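Local atomic coordinates of 5'-Methylthioadenosine Nucleosidase (Arabidopsis thaliana, PDB entry 2H8G), a protein that belongs to the phosphorylase superfamily of alpha/beta proteins, assembles from two chains and binds adenine in a pocket. Residues 91-94 with 95-99; 37-40 with 41-45; 189-193 with 194-198. All blocks are in the same frame, centred on the assembly; numbering follows the deposited sequence.

Contact 1 of 3, residues 91-94 with 95-99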
loop_
_atom_site.group_PDB
_atom_site.type_symbol
_atom_site.label_atom_id
_atom_site.label_comp_id
_atom_site.label_asym_id
_atom_site.label_seq_id
_atom_site.Cartn_x
_atom_site.Cartn_y
_atom_site.Cartn_z
ATOM N N GLY A 91 3.003 2.688 -7.791
ATOM C CA GLY A 91 1.910 2.015 -7.113
ATOM C C GLY A 91 1.665 2.514 -5.704
ATOM O O GLY A 91 2.499 3.202 -5.113
ATOM N N THR A 92 0.519 2.126 -5.152
ATOM C CA THR A 92 0.124 2.572 -3.821
ATOM C C THR A 92 0.959 2.045 -2.665
ATOM O O THR A 92 1.201 2.764 -1.702
ATOM C CB THR A 92 -1.364 2.233 -3.540
ATOM O OG1 THR A 92 -1.571 0.817 -3.620
ATOM C CG2 THR A 92 -2.260 2.939 -4.537
ATOM N N VAL A 93 1.408 0.800 -2.740
ATOM C CA VAL A 93 2.190 0.271 -1.632
ATOM C C VAL A 93 3.514 1.007 -1.420
ATOM O O VAL A 93 3.782 1.482 -0.318
ATOM C CB VAL A 93 2.391 -1.253 -1.781
ATOM C CG1 VAL A 93 3.478 -1.745 -0.842
ATOM C CG2 VAL A 93 1.076 -1.956 -1.444
ATOM N N PRO A 94 4.356 1.134 -2.462
ATOM C CA PRO A 94 5.617 1.853 -2.228
ATOM C C PRO A 94 5.408 3.323 -1.848
ATOM O O PRO A 94 6.152 3.879 -1.032
ATOM C CB PRO A 94 6.351 1.704 -3.556
ATOM C CG PRO A 94 5.861 0.393 -4.066
ATOM C CD PRO A 94 4.375 0.452 -3.767
ATOM N N ALA A 95 4.399 3.954 -2.442
ATOM C CA ALA A 95 4.108 5.353 -2.140
ATOM C C ALA A 95 3.718 5.503 -0.676
ATOM O O ALA A 95 4.135 6.443 -0.012
ATOM C CB ALA A 95 2.982 5.859 -3.030
ATOM N N SER A 96 2.918 4.570 -0.173
ATOM C CA SER A 96 2.490 4.650 1.214
ATOM C C SER A 96 3.680 4.460 2.145
ATOM O O SER A 96 3.786 5.142 3.163
ATOM C CB SER A 96 1.403 3.600 1.510
ATOM O OG SER A 96 1.926 2.288 1.620
ATOM N N LEU A 97 4.583 3.550 1.784
ATOM C CA LEU A 97 5.759 3.280 2.610
ATOM C C LEU A 97 6.717 4.464 2.688
ATOM O O LEU A 97 7.157 4.835 3.779
ATOM C CB LEU A 97 6.507 2.051 2.092
ATOM C CG LEU A 97 5.762 0.719 2.183
ATOM C CD1 LEU A 97 6.501 -0.333 1.382
ATOM C CD2 LEU A 97 5.635 0.303 3.639
ATOM N N ILE A 98 7.044 5.071 1.550
ATOM C CA ILE A 98 7.965 6.202 1.593
ATOM C C ILE A 98 7.328 7.426 2.240
ATOM O O ILE A 98 8.017 8.241 2.847
ATOM C CB ILE A 98 8.517 6.564 0.191
ATOM C CG1 ILE A 98 7.406 7.085 -0.722
ATOM C CG2 ILE A 98 9.183 5.343 -0.419
ATOM C CD1 ILE A 98 7.906 7.519 -2.089
ATOM N N THR A 99 6.010 7.557 2.125
ATOM C CA THR A 99 5.328 8.680 2.753
ATOM C C THR A 99 5.407 8.490 4.272
ATOM O O THR A 99 5.722 9.426 5.011
ATOM C CB THR A 99 3.845 8.757 2.330
ATOM O OG1 THR A 99 3.764 8.949 0.915
ATOM C CG2 THR A 99 3.152 9.916 3.030
#
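Ser96, Leu97 and Ile98 reach back one helical turn to Thr92, Val93 and Pro94, with Ser96 N bonded to Thr92 O at 2.9 Å and Ile98 N to Pro94 O at 3.0 Å. The opening turn starts less firmly, since Ala95 N makes only a weak bond, 3.4 Å long, to the N-cap carbonyl Gly91 O. Val93 O is gripped twice. Leu97 N reaches it at 3.1 Å, while Ser96 OG donates a second bond to Val93 O of 2.8 Å. The serine hydroxyl gets there because chi1 of 75° swings OG between the backbone N and the carbonyl carbon, back over the preceding turn; it meets the carbonyl at a more bent C=O...donor angle, 126°, than the amide does. One turn later Thr99 does something similar, its OG1 giving 2.7 Å to Ala95 O from the face opposite that used by Thr99 N. Both residues are buried, and each hydroxyl is satisfied by a carbonyl of its own helix. Pro94 fits the first turn, where a backbone N-H is not needed for the helical ladder. This is the N-terminal end of helix 92-106, which lies at the subunit interface: Ser96 packs on Ser96 of the second subunit, consistent with a symmetric meeting, and Pro94 rests on Tyr151 of that chain. Val93 and Leu97 run side by side in the same direction, with Val93 CG1 4.0 Å from Leu97 CD1, and Leu97 also touches Phe100 of the second subunit. Turned to its own chain, Thr92 hydrogen-bonds through OG1 to Asp179, and Gly91 N to Glu202, while Ile98 and Thr99 pack on Val32 of strand 28-32.

Contact 2 of 3, residues 37-40 with 41-45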
loop_
_atom_site.group_PDB
_atom_site.type_symbol
_atom_site.label_atom_id
_atom_site.label_comp_id
_atom_site.label_asym_id
_atom_site.label_seq_id
_atom_site.Cartn_x
_atom_site.Cartn_y
_atom_site.Cartn_z
ATOM N N ALA A 37 12.128 10.199 -12.981
ATOM C CA ALA A 37 12.027 11.103 -14.124
ATOM C C ALA A 37 11.128 12.297 -13.831
ATOM O O ALA A 37 11.264 13.351 -14.452
ATOM C CB ALA A 37 11.510 10.350 -15.334
ATOM N N GLU A 38 10.197 12.125 -12.898
ATOM C CA GLU A 38 9.296 13.209 -12.523
ATOM C C GLU A 38 10.015 14.112 -11.522
ATOM O O GLU A 38 9.748 15.313 -11.446
ATOM C CB GLU A 38 8.018 12.652 -11.869
ATOM C CG GLU A 38 7.189 11.709 -12.739
ATOM C CD GLU A 38 6.041 11.043 -11.972
ATOM O OE1 GLU A 38 6.271 10.564 -10.843
ATOM O OE2 GLU A 38 4.911 10.985 -12.505
ATOM N N ALA A 39 10.939 13.524 -10.766
ATOM C CA ALA A 39 11.680 14.255 -9.742
ATOM C C ALA A 39 12.931 14.976 -10.228
ATOM O O ALA A 39 13.220 16.086 -9.779
ATOM C CB ALA A 39 12.053 13.314 -8.602
ATOM N N LEU A 40 13.676 14.350 -11.133
ATOM C CA LEU A 40 14.908 14.953 -11.637
ATOM C C LEU A 40 14.766 16.409 -12.069
ATOM O O LEU A 40 15.578 17.251 -11.685
ATOM C CB LEU A 40 15.481 14.123 -12.792
ATOM C CG LEU A 40 16.090 12.772 -12.400
ATOM C CD1 LEU A 40 16.544 12.030 -13.649
ATOM C CD2 LEU A 40 17.259 12.994 -11.445
ATOM N N PRO A 41 13.738 16.731 -12.871
ATOM C CA PRO A 41 13.566 18.119 -13.307
ATOM C C PRO A 41 13.527 19.087 -12.126
ATOM O O PRO A 41 14.124 20.163 -12.172
ATOM C CB PRO A 41 12.241 18.078 -14.063
ATOM C CG PRO A 41 12.227 16.689 -14.630
ATOM C CD PRO A 41 12.700 15.866 -13.462
ATOM N N LEU A 42 12.826 18.690 -11.067
ATOM C CA LEU A 42 12.697 19.518 -9.874
ATOM C C LEU A 42 13.991 19.536 -9.065
ATOM O O LEU A 42 14.375 20.568 -8.517
ATOM C CB LEU A 42 11.546 19.004 -9.001
ATOM C CG LEU A 42 11.128 19.871 -7.811
ATOM C CD1 LEU A 42 10.650 21.228 -8.303
ATOM C CD2 LEU A 42 10.021 19.171 -7.037
ATOM N N VAL A 43 14.659 18.389 -8.989
ATOM C CA VAL A 43 15.915 18.285 -8.254
ATOM C C VAL A 43 16.953 19.229 -8.859
ATOM O O VAL A 43 17.615 19.983 -8.146
ATOM C CB VAL A 43 16.468 16.842 -8.292
ATOM C CG1 VAL A 43 17.876 16.801 -7.707
ATOM C CG2 VAL A 43 15.548 15.912 -7.511
ATOM N N ASN A 44 17.084 19.179 -10.180
ATOM C CA ASN A 44 18.037 20.017 -10.900
ATOM C C ASN A 44 17.679 21.494 -10.787
ATOM O O ASN A 44 18.559 22.348 -10.678
ATOM C CB ASN A 44 18.081 19.601 -12.375
ATOM C CG ASN A 44 18.662 18.209 -12.573
ATOM O OD1 ASN A 44 18.508 17.603 -13.636
ATOM N ND2 ASN A 44 19.344 17.700 -11.552
ATOM N N LYS A 45 16.383 21.792 -10.807
ATOM C CA LYS A 45 15.913 23.169 -10.713
ATOM C C LYS A 45 16.365 23.849 -9.424
ATOM O O LYS A 45 16.750 25.017 -9.434
ATOM C CB LYS A 45 14.385 23.212 -10.809
ATOM C CG LYS A 45 13.790 24.601 -10.654
ATOM C CD LYS A 45 14.240 25.535 -11.765
ATOM C CE LYS A 45 13.643 26.922 -11.589
ATOM N NZ LYS A 45 14.019 27.835 -12.703
#
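Leu40 and Pro41 lie next to each other with Leu40 CB 3.3 Å from Pro41 CD, the short approach imposed by the peptide link into the proline. The ring edge formed by CD and CG is turned back along the helix and takes the place of the missing amide hydrogen: Pro41 CD sits 3.1 Å from Ala37 O, which therefore faces C-H groups instead of an N-H donor. Val43 points its side chain back at the turn before. With CG1 anti to the backbone N (chi1 171°), CG2 is left beside that N and comes to 3.3 Å from Ala39 O, the same methyl lying 4.5 Å from Ala39 CB. Asn44 starts off to the flank of the helix, but its amide folds back toward Leu40, Asn44 CG approaching Leu40 O at 3.3 Å. This is helix 36-45, the first of the fold, following strand 28-32; it is kinked where Pro41, which has no N-H, interrupts the ladder. Normal pairing is in place again beyond the kink, with Val43 N 2.8 Å from Ala39 O and Asn44 N 2.9 Å from Leu40 O, the latter almost straight at 174°. The faces of the helix are divided among the surroundings. Ala39 packs on Val76 and Cys78 of strand 72-78, Leu40 and Val43 share Tyr65 of strand 63-69, and Pro41 and Leu42 lie against helix 233-259. Glu38 takes no part in the turn through its carboxylate, which bonds Met35 N through one oxygen and, through the other, Thr116 OG1, a residue of the adenine pocket.

Contact 3 of 3, residues 189-193 with 194-198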
loop_
_atom_site.group_PDB
_atom_site.type_symbol
_atom_site.label_atom_id
_atom_site.label_comp_id
_atom_site.label_asym_id
_atom_site.label_seq_id
_atom_site.Cartn_x
_atom_site.Cartn_y
_atom_site.Cartn_z
ATOM N N THR A 189 -16.539 2.294 -14.540
ATOM C CA THR A 189 -17.857 2.531 -13.961
ATOM C C THR A 189 -17.748 3.308 -12.653
ATOM O O THR A 189 -18.528 4.224 -12.391
ATOM C CB THR A 189 -18.595 1.201 -13.681
ATOM O OG1 THR A 189 -18.754 0.472 -14.905
ATOM C CG2 THR A 189 -19.967 1.472 -13.080
ATOM N N LEU A 190 -16.767 2.938 -11.837
ATOM C CA LEU A 190 -16.557 3.581 -10.551
ATOM C C LEU A 190 -15.962 4.985 -10.668
ATOM O O LEU A 190 -16.322 5.879 -9.906
ATOM C CB LEU A 190 -15.679 2.681 -9.678
ATOM C CG LEU A 190 -16.348 1.325 -9.405
ATOM C CD1 LEU A 190 -15.368 0.358 -8.766
ATOM C CD2 LEU A 190 -17.564 1.539 -8.515
ATOM N N ILE A 191 -15.054 5.181 -11.620
ATOM C CA ILE A 191 -14.445 6.494 -11.813
ATOM C C ILE A 191 -15.492 7.490 -12.312
ATOM O O ILE A 191 -15.555 8.626 -11.840
ATOM C CB ILE A 191 -13.274 6.419 -12.823
ATOM C CG1 ILE A 191 -12.122 5.610 -12.211
ATOM C CG2 ILE A 191 -12.807 7.823 -13.190
ATOM C CD1 ILE A 191 -11.007 5.269 -13.180
ATOM N N ILE A 192 -16.315 7.061 -13.263
ATOM C CA ILE A 192 -17.358 7.928 -13.797
ATOM C C ILE A 192 -18.333 8.277 -12.676
ATOM O O ILE A 192 -18.820 9.404 -12.589
ATOM C CB ILE A 192 -18.136 7.240 -14.938
ATOM C CG1 ILE A 192 -17.195 6.943 -16.109
ATOM C CG2 ILE A 192 -19.280 8.135 -15.391
ATOM C CD1 ILE A 192 -17.876 6.293 -17.308
ATOM N N ALA A 193 -18.593 7.304 -11.808
ATOM C CA ALA A 193 -19.508 7.488 -10.689
ATOM C C ALA A 193 -18.950 8.387 -9.587
ATOM O O ALA A 193 -19.714 9.091 -8.924
ATOM C CB ALA A 193 -19.899 6.130 -10.107
ATOM N N ASN A 194 -17.632 8.367 -9.379
ATOM C CA ASN A 194 -17.046 9.209 -8.340
ATOM C C ASN A 194 -16.716 10.613 -8.846
ATOM O O ASN A 194 -16.182 11.439 -8.109
ATOM C CB ASN A 194 -15.807 8.546 -7.696
ATOM C CG ASN A 194 -14.629 8.390 -8.650
ATOM O OD1 ASN A 194 -14.381 9.238 -9.503
ATOM N ND2 ASN A 194 -13.875 7.308 -8.475
ATOM N N ASP A 195 -17.051 10.864 -10.108
ATOM C CA ASP A 195 -16.857 12.169 -10.737
ATOM C C ASP A 195 -15.421 12.694 -10.704
ATOM O O ASP A 195 -15.189 13.895 -10.546
ATOM C CB ASP A 195 -17.799 13.183 -10.081
ATOM C CG ASP A 195 -18.001 14.425 -10.923
ATOM O OD1 ASP A 195 -18.314 14.284 -12.124
ATOM O OD2 ASP A 195 -17.857 15.543 -10.383
ATOM N N ALA A 196 -14.457 11.796 -10.866
ATOM C CA ALA A 196 -13.057 12.192 -10.859
ATOM C C ALA A 196 -12.679 12.871 -12.172
ATOM O O ALA A 196 -13.241 12.567 -13.224
ATOM C CB ALA A 196 -12.170 10.971 -10.643
ATOM N N THR A 197 -11.731 13.800 -12.100
ATOM C CA THR A 197 -11.244 14.484 -13.284
ATOM C C THR A 197 -9.896 13.885 -13.642
ATOM O O THR A 197 -9.507 13.874 -14.809
ATOM C CB THR A 197 -11.026 15.991 -13.026
ATOM O OG1 THR A 197 -12.288 16.622 -12.792
ATOM C CG2 THR A 197 -10.344 16.654 -14.216
ATOM N N LEU A 198 -9.205 13.370 -12.625
ATOM C CA LEU A 198 -7.860 12.810 -12.785
ATOM C C LEU A 198 -7.742 11.372 -12.296
ATOM O O LEU A 198 -8.456 10.955 -11.383
ATOM C CB LEU A 198 -6.868 13.669 -12.002
ATOM C CG LEU A 198 -7.014 15.183 -12.163
ATOM C CD1 LEU A 198 -6.261 15.887 -11.044
ATOM C CD2 LEU A 198 -6.511 15.617 -13.530
HETATM O O HOH W 1 -15.131 10.786 -13.893
#
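Asn194 N turns back to Leu190 O at 2.9 Å, a bent bond with an N-H...O angle of 139°, and makes a weak second one to Ile191 O. Its side chain curls over the same turn. A chi1 of 66° places CG between the backbone N and the carbonyl carbon, which brings the amide across the last carbonyls of helix 185-193. Which end of that amide is oxygen and which nitrogen is doubtful, because OD1 as modelled would crowd the carbonyl oxygen of Ile191. In the same modelled orientation OD1 takes a weak bond from Ala196 N, and ND2 bonds Ser176 OG of strand 171-177. Asp195 then leaves helical backbone angles with positive phi (56°), the turning residue of a Schellman motif, and its N makes a weak bond to Ile192 O at 3.4 Å. Its carboxylate forms a salt bridge with Lys123, which also bonds Ala196 O. Ala196 completes the motif with a weak bond from its N to Ile191 O at 3.5 Å, and Ala196 CB packs on Ile191 CG2 at 4.1 Å, an apolar contact beside the polar cap. A water donates both to Ile191 O and to Ala196 O, spanning the turn. By Leu198 the chain has entered strand 198-200, bonded through its backbone to Arg174 and Ser176. With two weak amide donors, Asn194 N and Ala196 N, and a water gathered round Ile191 O, this helix end depends partly on solvent for its hydrogen bonding.

Along the chain, contact 2 comes first, then contact 1 and finally contact 3, all within one phosphorylase-superfamily range. Contact 2 lies in helix 36-45 and contact 1 at the start of helix 92-106, their centres about 19 Å apart; contact 3 ends helix 185-193, its centre about 22 Å from that of contact 1 and about 30 Å from that of contact 2, across the chain's centre. The mixed central sheet relates them: strand 28-32 precedes helix 36-45 and touches contact 1 through Val32. None of the three contacts adenine; contact 2 reaches the pocket through Glu38 and Thr116, and contact 3 leads into strand 198-200, which carries the pocket residues Lys199 and Asp200.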